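Local structure of ornithine carbamoyltransferase, mitochondrial (Coccidioides immitis, 3SDS) at residues K67-M72 with C124-V129; E85-K90 with A337-L342; A192-A197 with V254-A259; V213-A218 with G244-T249. The protein catalyses the transfer of the carbamoyl group of carbamoyl phosphate to L-ornithine, giving L-citrulline and phosphate in arginine biosynthesis. All coordinates share one frame; numbering follows the deposited sequence.

Contact 1 (K67-M72 with C124-V129)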
loop_
_atom_site.group_PDB
_atom_site.type_symbol
_atom_site.label_atom_id
_atom_site.label_comp_id
_atom_site.label_asym_id
_atom_site.label_seq_id
_atom_site.Cartn_x
_atom_site.Cartn_y
_atom_site.Cartn_z
ATOM N N LYS A 67 10.259 8.840 -7.625
ATOM C CA LYS A 67 9.020 9.609 -7.664
ATOM C C LYS A 67 7.752 8.889 -7.229
ATOM O O LYS A 67 7.585 7.685 -7.467
ATOM C CB LYS A 67 8.825 10.234 -9.033
ATOM C CG LYS A 67 10.039 11.003 -9.459
ATOM C CD LYS A 67 9.789 12.012 -10.549
ATOM C CE LYS A 67 11.059 12.828 -10.719
ATOM N NZ LYS A 67 11.127 13.375 -12.074
ATOM N N THR A 68 6.859 9.643 -6.580
ATOM C CA THR A 68 5.582 9.116 -6.085
ATOM C C THR A 68 4.405 9.609 -6.920
ATOM O O THR A 68 4.344 10.803 -7.281
ATOM C CB THR A 68 5.351 9.558 -4.641
ATOM O OG1 THR A 68 6.491 9.194 -3.859
ATOM C CG2 THR A 68 4.100 8.913 -4.063
ATOM N N VAL A 69 3.482 8.700 -7.223
ATOM C CA VAL A 69 2.201 9.082 -7.820
ATOM C C VAL A 69 1.087 8.828 -6.796
ATOM O O VAL A 69 0.949 7.708 -6.287
ATOM C CB VAL A 69 1.939 8.289 -9.116
ATOM C CG1 VAL A 69 0.523 8.553 -9.663
ATOM C CG2 VAL A 69 2.987 8.608 -10.151
ATOM N N ALA A 70 0.296 9.847 -6.476
ATOM C CA ALA A 70 -0.816 9.647 -5.525
ATOM C C ALA A 70 -2.113 9.218 -6.216
ATOM O O ALA A 70 -2.552 9.845 -7.186
ATOM C CB ALA A 70 -1.048 10.897 -4.689
ATOM N N MET A 71 -2.718 8.141 -5.724
ATOM C CA MET A 71 -4.037 7.696 -6.202
ATOM C C MET A 71 -5.110 8.058 -5.175
ATOM O O MET A 71 -5.113 7.529 -4.049
ATOM C CB MET A 71 -4.058 6.181 -6.443
ATOM C CG MET A 71 -2.941 5.638 -7.326
ATOM S SD MET A 71 -2.989 3.828 -7.514
ATOM C CE MET A 71 -2.465 3.237 -5.914
ATOM N N MET A 72 -6.006 8.972 -5.543
ATOM C CA MET A 72 -7.096 9.370 -4.625
ATOM C C MET A 72 -8.460 8.813 -5.045
ATOM O O MET A 72 -9.036 9.250 -6.058
ATOM C CB MET A 72 -7.162 10.889 -4.466
ATOM C CG MET A 72 -6.029 11.450 -3.639
ATOM S SD MET A 72 -5.869 13.243 -3.760
ATOM C CE MET A 72 -7.015 13.766 -2.484
ATOM N N CYS A 124 2.465 13.411 -9.383
ATOM C CA CYS A 124 1.212 13.291 -10.119
ATOM C C CYS A 124 0.070 12.885 -9.207
ATOM O O CYS A 124 0.279 12.210 -8.209
ATOM C CB CYS A 124 1.356 12.263 -11.255
ATOM S SG CYS A 124 -0.177 11.922 -12.193
ATOM N N ILE A 125 -1.147 13.284 -9.562
ATOM C CA ILE A 125 -2.352 12.746 -8.908
ATOM C C ILE A 125 -3.276 12.062 -9.909
ATOM O O ILE A 125 -3.691 12.678 -10.895
ATOM C CB ILE A 125 -3.150 13.816 -8.136
ATOM C CG1 ILE A 125 -2.229 14.597 -7.184
ATOM C CG2 ILE A 125 -4.293 13.159 -7.378
ATOM C CD1 ILE A 125 -2.811 15.893 -6.649
ATOM N N VAL A 126 -3.566 10.785 -9.664
ATOM C CA VAL A 126 -4.636 10.076 -10.364
ATOM C C VAL A 126 -5.846 10.042 -9.423
ATOM O O VAL A 126 -5.787 9.438 -8.342
ATOM C CB VAL A 126 -4.233 8.641 -10.744
ATOM C CG1 VAL A 126 -5.368 7.954 -11.501
ATOM C CG2 VAL A 126 -2.948 8.627 -11.565
ATOM N N ALA A 127 -6.936 10.701 -9.811
ATOM C CA ALA A 127 -8.034 10.940 -8.866
ATOM C C ALA A 127 -9.386 10.453 -9.333
ATOM O O ALA A 127 -9.730 10.587 -10.511
ATOM C CB ALA A 127 -8.121 12.423 -8.505
ATOM N N ARG A 128 -10.150 9.900 -8.398
ATOM C CA ARG A 128 -11.547 9.621 -8.647
ATOM C C ARG A 128 -12.402 10.267 -7.605
ATOM O O ARG A 128 -12.212 10.063 -6.403
ATOM C CB ARG A 128 -11.862 8.132 -8.663
ATOM C CG ARG A 128 -13.362 7.898 -8.565
ATOM C CD ARG A 128 -13.751 6.473 -8.761
ATOM N NE ARG A 128 -15.204 6.370 -8.757
ATOM C CZ ARG A 128 -15.886 5.225 -8.717
ATOM N NH1 ARG A 128 -15.249 4.051 -8.670
ATOM N NH2 ARG A 128 -17.219 5.255 -8.716
ATOM N N VAL A 129 -13.373 11.035 -8.074
ATOM C CA VAL A 129 -14.330 11.674 -7.177
ATOM C C VAL A 129 -15.768 11.475 -7.689
ATOM O O VAL A 129 -15.982 10.756 -8.685
ATOM C CB VAL A 129 -13.966 13.169 -6.935
ATOM C CG1 VAL A 129 -12.987 13.292 -5.780
ATOM C CG2 VAL A 129 -13.383 13.795 -8.202
#
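Met-72 lies beside Ala-127 and reaches back over Ile-125. The two strands, 68-72 and 124-128, run parallel, with axes 4.7 Å apart. Four backbone hydrogen bonds join them. Ala-70 gives its N-H to Cys-124 O and takes Val-126 N on its own O. Met-72 gives its N-H to Val-126 O and takes Arg-128 N on its O at 2.7 Å, with a nearly straight N-H...O angle of 177°. Residues 70 and 72 thus do the bonding on the first strand, as in a regular parallel pair.

The side chain of Met-72 starts with CB, 4.4 Å from CB of Ala-127. CG lies anti to the carbonyl carbon (chi1 -73°), which leaves it on the Ile-125 side, 4.5 Å from Ile-125 CG2. SD then comes 3.9 Å from CG2 of Ile-125, and the two side chains cross obliquely. At chi3 the chain bends, and CE leads away from strand 124-128. Ile-125 CG2 also rests 3.7 Å from Ala-70 O. On the other face Val-69 CG1 meets Val-126 CG2 at 4.0 Å and Cys-124 CB at 4.1 Å.

Arg-128 ends its strand with an extended chain that leads away from strand 68-72 and touches Ser-77. Both residues probably bind carbamoyl phosphate, as in related enzymes. The pair forms the middle of the four-stranded parallel sheet of the carbamoyl-phosphate domain. Strand 94-98 flanks 68-73, and strand 146-148 flanks 124-128. Helix 78-90 packs on the face of Met-71 and Val-126, and helix 132-141 on the face of Ala-127.

Contact 2 (E85-K90 with A337-L342)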
loop_
_atom_site.group_PDB
_atom_site.type_symbol
_atom_site.label_atom_id
_atom_site.label_comp_id
_atom_site.label_asym_id
_atom_site.label_seq_id
_atom_site.Cartn_x
_atom_site.Cartn_y
_atom_site.Cartn_z
ATOM N N GLU A 85 -1.453 0.963 -10.654
ATOM C CA GLU A 85 -0.369 0.464 -9.845
ATOM C C GLU A 85 0.699 -0.168 -10.772
ATOM O O GLU A 85 1.865 0.265 -10.773
ATOM C CB GLU A 85 -0.894 -0.461 -8.738
ATOM C CG GLU A 85 -0.074 -0.354 -7.456
ATOM C CD GLU A 85 -0.836 -0.554 -6.118
ATOM O OE1 GLU A 85 -2.019 -0.177 -5.965
ATOM O OE2 GLU A 85 -0.193 -1.065 -5.179
ATOM N N GLY A 86 0.283 -1.123 -11.612
ATOM C CA GLY A 86 1.198 -1.819 -12.535
ATOM C C GLY A 86 1.936 -0.910 -13.505
ATOM O O GLY A 86 3.117 -1.126 -13.797
ATOM N N ALA A 87 1.242 0.113 -13.997
ATOM C CA ALA A 87 1.806 1.065 -14.950
ATOM C C ALA A 87 2.900 1.932 -14.353
ATOM O O ALA A 87 3.971 2.102 -14.949
ATOM C CB ALA A 87 0.720 1.931 -15.522
ATOM N N VAL A 88 2.630 2.483 -13.176
ATOM C CA VAL A 88 3.636 3.257 -12.462
ATOM C C VAL A 88 4.904 2.422 -12.235
ATOM O O VAL A 88 6.013 2.892 -12.503
ATOM C CB VAL A 88 3.067 3.778 -11.127
ATOM C CG1 VAL A 88 4.115 4.559 -10.332
ATOM C CG2 VAL A 88 1.822 4.639 -11.382
ATOM N N VAL A 89 4.744 1.179 -11.776
ATOM C CA VAL A 89 5.896 0.324 -11.434
ATOM C C VAL A 89 6.794 -0.044 -12.641
ATOM O O VAL A 89 8.015 -0.065 -12.512
ATOM C CB VAL A 89 5.463 -0.932 -10.633
ATOM C CG1 VAL A 89 6.620 -1.959 -10.513
ATOM C CG2 VAL A 89 4.943 -0.534 -9.264
ATOM N N LYS A 90 6.207 -0.326 -13.806
ATOM C CA LYS A 90 7.007 -0.513 -15.037
ATOM C C LYS A 90 7.974 0.651 -15.272
ATOM O O LYS A 90 9.119 0.423 -15.732
ATOM C CB LYS A 90 6.126 -0.729 -16.272
ATOM C CG LYS A 90 5.636 -2.164 -16.465
ATOM C CD LYS A 90 6.673 -3.001 -17.200
ATOM C CE LYS A 90 6.731 -4.490 -16.723
ATOM N NZ LYS A 90 5.402 -5.117 -16.389
ATOM N N ALA A 337 -2.672 1.455 -21.691
ATOM C CA ALA A 337 -3.150 2.829 -21.792
ATOM C C ALA A 337 -2.647 3.746 -20.653
ATOM O O ALA A 337 -2.310 4.908 -20.892
ATOM C CB ALA A 337 -4.651 2.843 -21.872
ATOM N N ALA A 338 -2.568 3.228 -19.428
ATOM C CA ALA A 338 -1.985 3.998 -18.319
ATOM C C ALA A 338 -0.506 4.342 -18.517
ATOM O O ALA A 338 -0.082 5.463 -18.170
ATOM C CB ALA A 338 -2.184 3.292 -16.998
ATOM N N ILE A 339 0.275 3.402 -19.067
ATOM C CA ILE A 339 1.706 3.647 -19.294
ATOM C C ILE A 339 1.849 4.818 -20.266
ATOM O O ILE A 339 2.633 5.761 -20.037
ATOM C CB ILE A 339 2.477 2.389 -19.836
ATOM C CG1 ILE A 339 2.630 1.295 -18.749
ATOM C CG2 ILE A 339 3.867 2.797 -20.436
ATOM C CD1 ILE A 339 3.174 -0.068 -19.260
ATOM N N SER A 340 1.068 4.755 -21.340
ATOM C CA SER A 340 1.103 5.771 -22.392
ATOM C C SER A 340 0.730 7.147 -21.824
ATOM O O SER A 340 1.441 8.141 -22.063
ATOM C CB SER A 340 0.132 5.373 -23.504
ATOM O OG SER A 340 0.181 6.253 -24.599
ATOM N N ALA A 341 -0.358 7.185 -21.047
ATOM C CA ALA A 341 -0.876 8.439 -20.523
ATOM C C ALA A 341 0.042 9.081 -19.485
ATOM O O ALA A 341 0.261 10.307 -19.517
ATOM C CB ALA A 341 -2.273 8.262 -19.974
ATOM N N LEU A 342 0.569 8.263 -18.572
ATOM C CA LEU A 342 1.498 8.758 -17.563
ATOM C C LEU A 342 2.810 9.219 -18.196
ATOM O O LEU A 342 3.352 10.241 -17.765
ATOM C CB LEU A 342 1.786 7.711 -16.474
ATOM C CG LEU A 342 0.657 7.157 -15.607
ATOM C CD1 LEU A 342 1.034 5.770 -15.131
ATOM C CD2 LEU A 342 0.374 8.050 -14.428
#
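Ala-87 CB meets three side chains of the other helix: Ala-338, Ile-339 and Leu-342. Here the long C-terminal helix 327-347, from the Asp/Orn-binding part of the sequence, packs back on helix 78-90 of the carbamoyl-phosphate domain, as in this family. The short segments cross at -55° with their axes 8.6 Å apart. No hydrogen bond joins them, and the contact is apolar.

The close part is built on small side chains. Ala-87 CB points toward the other helix and meets Ala-338 CB at 3.5 Å. Ile-339 comes in beside it. Its CG1 lies anti to the carbonyl carbon (chi1 -71°), which places it 3.8 Å from Ala-87 CB. The CA atoms of Ala-87 and Ile-339 are 5.1 Å apart.

The looser part is at Lys-90. Its CB approaches Ile-339 CD1 at 4.3 Å, but the rest of the chain leads away from helix 327-347. Lys-90 is partly exposed. It also packs on Ile-51 of helix 34-51 and on Gly-66 of the third subunit. Ile-339 is covered further by Tyr-47, Leu-60 and Met-91.

Beyond the alanine pair, one turn further along helix 327-347, Leu-342 also points toward helix 78-90. It crosses Val-88 at about a right angle. One methyl serves both neighbours: Leu-342 CD1 is 3.9 Å from Ala-87 CB and 4.0 Å from Val-88 CG2.

Contact 3 (A192-A197 with V254-A259)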
loop_
_atom_site.group_PDB
_atom_site.type_symbol
_atom_site.label_atom_id
_atom_site.label_comp_id
_atom_site.label_asym_id
_atom_site.label_seq_id
_atom_site.Cartn_x
_atom_site.Cartn_y
_atom_site.Cartn_z
ATOM N N ALA A 192 -22.200 0.463 -32.127
ATOM C CA ALA A 192 -23.534 0.542 -31.578
ATOM C C ALA A 192 -23.489 0.376 -30.072
ATOM O O ALA A 192 -23.021 -0.646 -29.555
ATOM C CB ALA A 192 -24.429 -0.512 -32.203
ATOM N N TRP A 193 -23.967 1.400 -29.383
ATOM C CA TRP A 193 -24.122 1.368 -27.940
ATOM C C TRP A 193 -25.580 1.064 -27.576
ATOM O O TRP A 193 -26.504 1.774 -28.006
ATOM C CB TRP A 193 -23.700 2.716 -27.339
ATOM C CG TRP A 193 -23.824 2.750 -25.845
ATOM C CD1 TRP A 193 -24.991 2.799 -25.099
ATOM C CD2 TRP A 193 -22.747 2.713 -24.904
ATOM N NE1 TRP A 193 -24.690 2.783 -23.755
ATOM C CE2 TRP A 193 -23.323 2.734 -23.605
ATOM C CE3 TRP A 193 -21.352 2.652 -25.030
ATOM C CZ2 TRP A 193 -22.538 2.716 -22.438
ATOM C CZ3 TRP A 193 -20.576 2.621 -23.879
ATOM C CH2 TRP A 193 -21.172 2.661 -22.596
ATOM N N VAL A 194 -25.788 0.017 -26.778
ATOM C CA VAL A 194 -27.147 -0.346 -26.337
ATOM C C VAL A 194 -27.203 -0.388 -24.809
ATOM O O VAL A 194 -26.541 -1.215 -24.189
ATOM C CB VAL A 194 -27.627 -1.702 -26.951
ATOM C CG1 VAL A 194 -29.044 -2.051 -26.497
ATOM C CG2 VAL A 194 -27.563 -1.668 -28.460
ATOM N N GLY A 195 -27.987 0.509 -24.212
ATOM C CA GLY A 195 -28.094 0.593 -22.750
ATOM C C GLY A 195 -28.206 2.008 -22.202
ATOM O O GLY A 195 -28.742 2.884 -22.859
ATOM N N ASP A 196 -27.697 2.232 -20.995
ATOM C CA ASP A 196 -27.743 3.558 -20.385
ATOM C C ASP A 196 -26.646 4.500 -20.912
ATOM O O ASP A 196 -25.554 4.052 -21.285
ATOM C CB ASP A 196 -27.678 3.463 -18.849
ATOM C CG ASP A 196 -27.917 4.831 -18.143
ATOM O OD1 ASP A 196 -28.687 5.699 -18.661
ATOM O OD2 ASP A 196 -27.330 5.028 -17.050
ATOM N N ALA A 197 -26.958 5.799 -20.945
ATOM C CA ALA A 197 -26.013 6.835 -21.358
ATOM C C ALA A 197 -25.171 7.254 -20.166
ATOM O O ALA A 197 -25.678 7.887 -19.241
ATOM C CB ALA A 197 -26.766 8.041 -21.907
ATOM N N VAL A 254 -32.778 -0.722 -34.234
ATOM C CA VAL A 254 -32.389 0.345 -35.161
ATOM C C VAL A 254 -30.903 0.633 -35.047
ATOM O O VAL A 254 -30.219 0.783 -36.056
ATOM C CB VAL A 254 -33.187 1.669 -34.923
ATOM C CG1 VAL A 254 -32.723 2.771 -35.876
ATOM C CG2 VAL A 254 -34.674 1.441 -35.082
ATOM N N ALA A 255 -30.408 0.721 -33.817
ATOM C CA ALA A 255 -29.001 1.017 -33.584
ATOM C C ALA A 255 -28.081 -0.032 -34.203
ATOM O O ALA A 255 -27.116 0.307 -34.880
ATOM C CB ALA A 255 -28.719 1.169 -32.092
ATOM N N VAL A 256 -28.393 -1.305 -33.997
ATOM C CA VAL A 256 -27.467 -2.387 -34.389
ATOM C C VAL A 256 -27.263 -2.553 -35.896
ATOM O O VAL A 256 -26.346 -3.261 -36.312
ATOM C CB VAL A 256 -27.834 -3.753 -33.726
ATOM C CG1 VAL A 256 -27.518 -3.719 -32.228
ATOM C CG2 VAL A 256 -29.296 -4.098 -33.972
ATOM N N LYS A 257 -28.105 -1.890 -36.693
ATOM C CA LYS A 257 -28.049 -1.991 -38.158
ATOM C C LYS A 257 -26.640 -1.698 -38.690
ATOM O O LYS A 257 -26.094 -0.600 -38.470
ATOM C CB LYS A 257 -29.088 -1.071 -38.833
ATOM N N ASP A 258 -26.058 -2.690 -39.363
ATOM C CA ASP A 258 -24.737 -2.546 -40.007
ATOM C C ASP A 258 -23.584 -2.186 -39.039
ATOM O O ASP A 258 -22.600 -1.544 -39.438
ATOM C CB ASP A 258 -24.799 -1.563 -41.195
ATOM C CG ASP A 258 -25.690 -2.067 -42.335
ATOM O OD1 ASP A 258 -25.674 -3.291 -42.627
ATOM O OD2 ASP A 258 -26.410 -1.233 -42.943
ATOM N N ALA A 259 -23.705 -2.630 -37.789
ATOM C CA ALA A 259 -22.741 -2.287 -36.755
ATOM C C ALA A 259 -21.547 -3.225 -36.804
ATOM O O ALA A 259 -21.712 -4.439 -37.011
ATOM C CB ALA A 259 -23.397 -2.329 -35.384
#
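Ala-192 and Val-256 bring the two backbones nearest, with CA atoms 5.7 Å apart. Residues 192-194 are in strand 190-194, and Gly-195 to Ala-197 follow. Across from the strand, Val-254 and Ala-255 are helical, and a type II turn runs from Val-256 to Ala-259. The turn is closed by a bond from Ala-259 N to Val-256 O at 3.1 Å. No hydrogen bond crosses between the segments.

Ala-192 CB carries most of the contact. It points toward the second segment and meets Ala-259 CB at 3.8 Å and Ala-255 O at 3.9 Å. That carbonyl also accepts a hydrogen bond from Lys-190 NZ. Further along the strand, Val-194 CG2 touches Val-256 CG1 at 4.3 Å.

The fold here is Rossmann-like, with sheet order 246-249, 214-218, 190-194, 261-264, 303-306. Segment 254-259 belongs to the connection that carries the chain from edge strand 246-249 to strand 261-264, on the other side of 190-194. It passes over the face bearing Ala-192 and Val-194.

Trp-193 points away from this connection and packs against Val-200, Leu-201 and Leu-204 of helix 199-210. It also touches Asp-265, which probably binds L-ornithine, so the strand borders that site. Its NE1 gives a bond to Asp-196 O at 2.9 Å. The bond is bent, with an N-H...O angle of 132°, and the donor sits above the carbonyl plane. Val-194 O accepts a hydrogen bond from Thr-264 OG1.

Contact 4 (V213-A218 with G244-T249)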
loop_
_atom_site.group_PDB
_atom_site.type_symbol
_atom_site.label_atom_id
_atom_site.label_comp_id
_atom_site.label_asym_id
_atom_site.label_seq_id
_atom_site.Cartn_x
_atom_site.Cartn_y
_atom_site.Cartn_z
ATOM N N VAL A 213 -15.132 7.677 -36.923
ATOM C CA VAL A 213 -15.943 6.471 -36.660
ATOM C C VAL A 213 -17.405 6.808 -36.303
ATOM O O VAL A 213 -17.649 7.643 -35.424
ATOM C CB VAL A 213 -15.320 5.622 -35.527
ATOM C CG1 VAL A 213 -16.033 4.279 -35.392
ATOM C CG2 VAL A 213 -13.841 5.417 -35.782
ATOM N N ASN A 214 -18.361 6.156 -36.973
ATOM C CA ASN A 214 -19.809 6.371 -36.720
ATOM C C ASN A 214 -20.352 5.677 -35.463
ATOM O O ASN A 214 -20.058 4.509 -35.222
ATOM C CB ASN A 214 -20.642 5.975 -37.942
ATOM C CG ASN A 214 -20.274 6.783 -39.201
ATOM O OD1 ASN A 214 -20.079 8.007 -39.140
ATOM N ND2 ASN A 214 -20.184 6.095 -40.345
ATOM N N VAL A 215 -21.125 6.404 -34.658
ATOM C CA VAL A 215 -21.660 5.875 -33.401
ATOM C C VAL A 215 -23.166 6.004 -33.406
ATOM O O VAL A 215 -23.681 7.063 -33.808
ATOM C CB VAL A 215 -21.142 6.662 -32.172
ATOM C CG1 VAL A 215 -21.775 6.125 -30.877
ATOM C CG2 VAL A 215 -19.636 6.600 -32.076
ATOM N N ALA A 216 -23.875 4.964 -32.950
ATOM C CA ALA A 216 -25.355 5.010 -32.827
ATOM C C ALA A 216 -25.802 4.570 -31.439
ATOM O O ALA A 216 -25.328 3.563 -30.931
ATOM C CB ALA A 216 -26.008 4.163 -33.890
ATOM N N VAL A 217 -26.701 5.323 -30.814
ATOM C CA VAL A 217 -26.981 5.120 -29.384
ATOM C C VAL A 217 -28.444 4.811 -29.066
ATOM O O VAL A 217 -29.331 5.658 -29.260
ATOM C CB VAL A 217 -26.516 6.347 -28.527
ATOM C CG1 VAL A 217 -26.869 6.152 -27.047
ATOM C CG2 VAL A 217 -25.014 6.596 -28.675
ATOM N N ALA A 218 -28.691 3.604 -28.565
ATOM C CA ALA A 218 -30.046 3.215 -28.169
ATOM C C ALA A 218 -30.180 3.261 -26.654
ATOM O O ALA A 218 -29.390 2.627 -25.934
ATOM C CB ALA A 218 -30.409 1.837 -28.718
ATOM N N GLY A 244 -16.781 11.497 -37.377
ATOM C CA GLY A 244 -17.784 10.472 -37.075
ATOM C C GLY A 244 -19.179 11.012 -36.759
ATOM O O GLY A 244 -19.330 11.990 -36.004
ATOM N N ASN A 245 -20.206 10.359 -37.307
ATOM C CA ASN A 245 -21.586 10.839 -37.174
ATOM C C ASN A 245 -22.343 10.273 -35.975
ATOM O O ASN A 245 -22.133 9.118 -35.613
ATOM C CB ASN A 245 -22.344 10.527 -38.454
ATOM C CG ASN A 245 -21.758 11.244 -39.656
ATOM O OD1 ASN A 245 -21.534 12.459 -39.612
ATOM N ND2 ASN A 245 -21.506 10.500 -40.736
ATOM N N LEU A 246 -23.216 11.079 -35.365
ATOM C CA LEU A 246 -24.040 10.629 -34.226
ATOM C C LEU A 246 -25.517 10.324 -34.535
ATOM O O LEU A 246 -26.219 11.124 -35.169
ATOM C CB LEU A 246 -23.972 11.622 -33.075
ATOM C CG LEU A 246 -24.595 11.127 -31.772
ATOM C CD1 LEU A 246 -23.878 9.867 -31.272
ATOM C CD2 LEU A 246 -24.581 12.210 -30.712
ATOM N N THR A 247 -25.974 9.169 -34.049
ATOM C CA THR A 247 -27.361 8.721 -34.204
ATOM C C THR A 247 -27.982 8.402 -32.838
ATOM O O THR A 247 -27.374 7.687 -32.026
ATOM C CB THR A 247 -27.429 7.513 -35.169
ATOM O OG1 THR A 247 -27.277 7.994 -36.507
ATOM C CG2 THR A 247 -28.759 6.732 -35.062
ATOM N N GLN A 248 -29.179 8.945 -32.598
ATOM C CA GLN A 248 -29.907 8.779 -31.338
ATOM C C GLN A 248 -31.243 8.048 -31.530
ATOM O O GLN A 248 -32.092 8.499 -32.308
ATOM C CB GLN A 248 -30.169 10.140 -30.713
ATOM C CG GLN A 248 -28.932 10.965 -30.438
ATOM C CD GLN A 248 -29.095 11.832 -29.202
ATOM O OE1 GLN A 248 -29.123 11.328 -28.075
ATOM N NE2 GLN A 248 -29.208 13.134 -29.402
ATOM N N THR A 249 -31.448 6.937 -30.814
ATOM C CA THR A 249 -32.683 6.131 -30.980
ATOM C C THR A 249 -33.246 5.591 -29.654
ATOM O O THR A 249 -32.547 5.559 -28.647
ATOM C CB THR A 249 -32.488 4.984 -32.054
ATOM O OG1 THR A 249 -33.660 4.168 -32.158
ATOM C CG2 THR A 249 -31.320 4.108 -31.709
#
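Asn-214 and Asn-245 meet at the start of strand 214-218 and just before strand 246-249, and hydrogen bonds run from there to Thr-249. The first uses a side chain. Asn-245 N donates to Asn-214 OD1 at 3.0 Å, in the amide plane and on a lone pair. CG of Asn-214 lies anti to the carbonyl carbon (chi1 -60°), 4.0 Å from Asn-245 N. The two amides lie side by side, pointing the same way, with planes 10° apart.

Four backbone bonds follow. Val-215 N donates to Asn-245 O, and Thr-247 N to Val-215 O. Val-217 N then reaches Thr-247 O at 2.7 Å, and Thr-249 N reaches Val-217 O. This is a parallel ladder. CA-H...O contacts supplement it, among them Ala-216 CA to Thr-247 O at 3.4 Å.

Apolar contacts fall on both faces. On one, Leu-246 CD1 lies 4.3 Å from both Val-215 CB and Val-217 CG2. On the other, Ala-216 CB meets Thr-247 CB at 3.9 Å. Ala-218 CB meets Thr-249 CG2 at 3.9 Å. Thr-249 OG1 is hydrogen-bonded to Val-251 N, just beyond the strand.

The pair closes the beta-alpha-beta unit of strand 214-218, helix 227-237 and strand 246-249. Strand 246-249 is an edge of the sheet within this chain, and strand 190-194 flanks 214-218 on its other side. Helix 199-210 covers Val-215 and Val-217, while Ala-255 of helix 252-255 packs on Ala-218 and Thr-249.

Contacts 1 and 4 are both parallel strand pairs, held by backbone hydrogen bonds. Contact 1 is buried in mid-sheet. Contact 4 lies at a sheet edge, is partly exposed and adds an asparagine bond. Contacts 2 and 3 are buried, have no hydrogen bond between their segments and are mostly apolar; both rely on alanines. Contacts 1 and 2 touch at Met-71 with Glu-85 and Val-69 with Val-88; strand 68-73 and helix 78-90 follow each other in the chain. Contacts 3 and 4 share one sheet, in which strands 190-194 and 214-218 are neighbours. The centres of contacts 3 and 4 lie about 8 Å apart. The two groups sit on opposite sides of the chain's centre. Contact 2 closes the loop that encloses contacts 3 and 4.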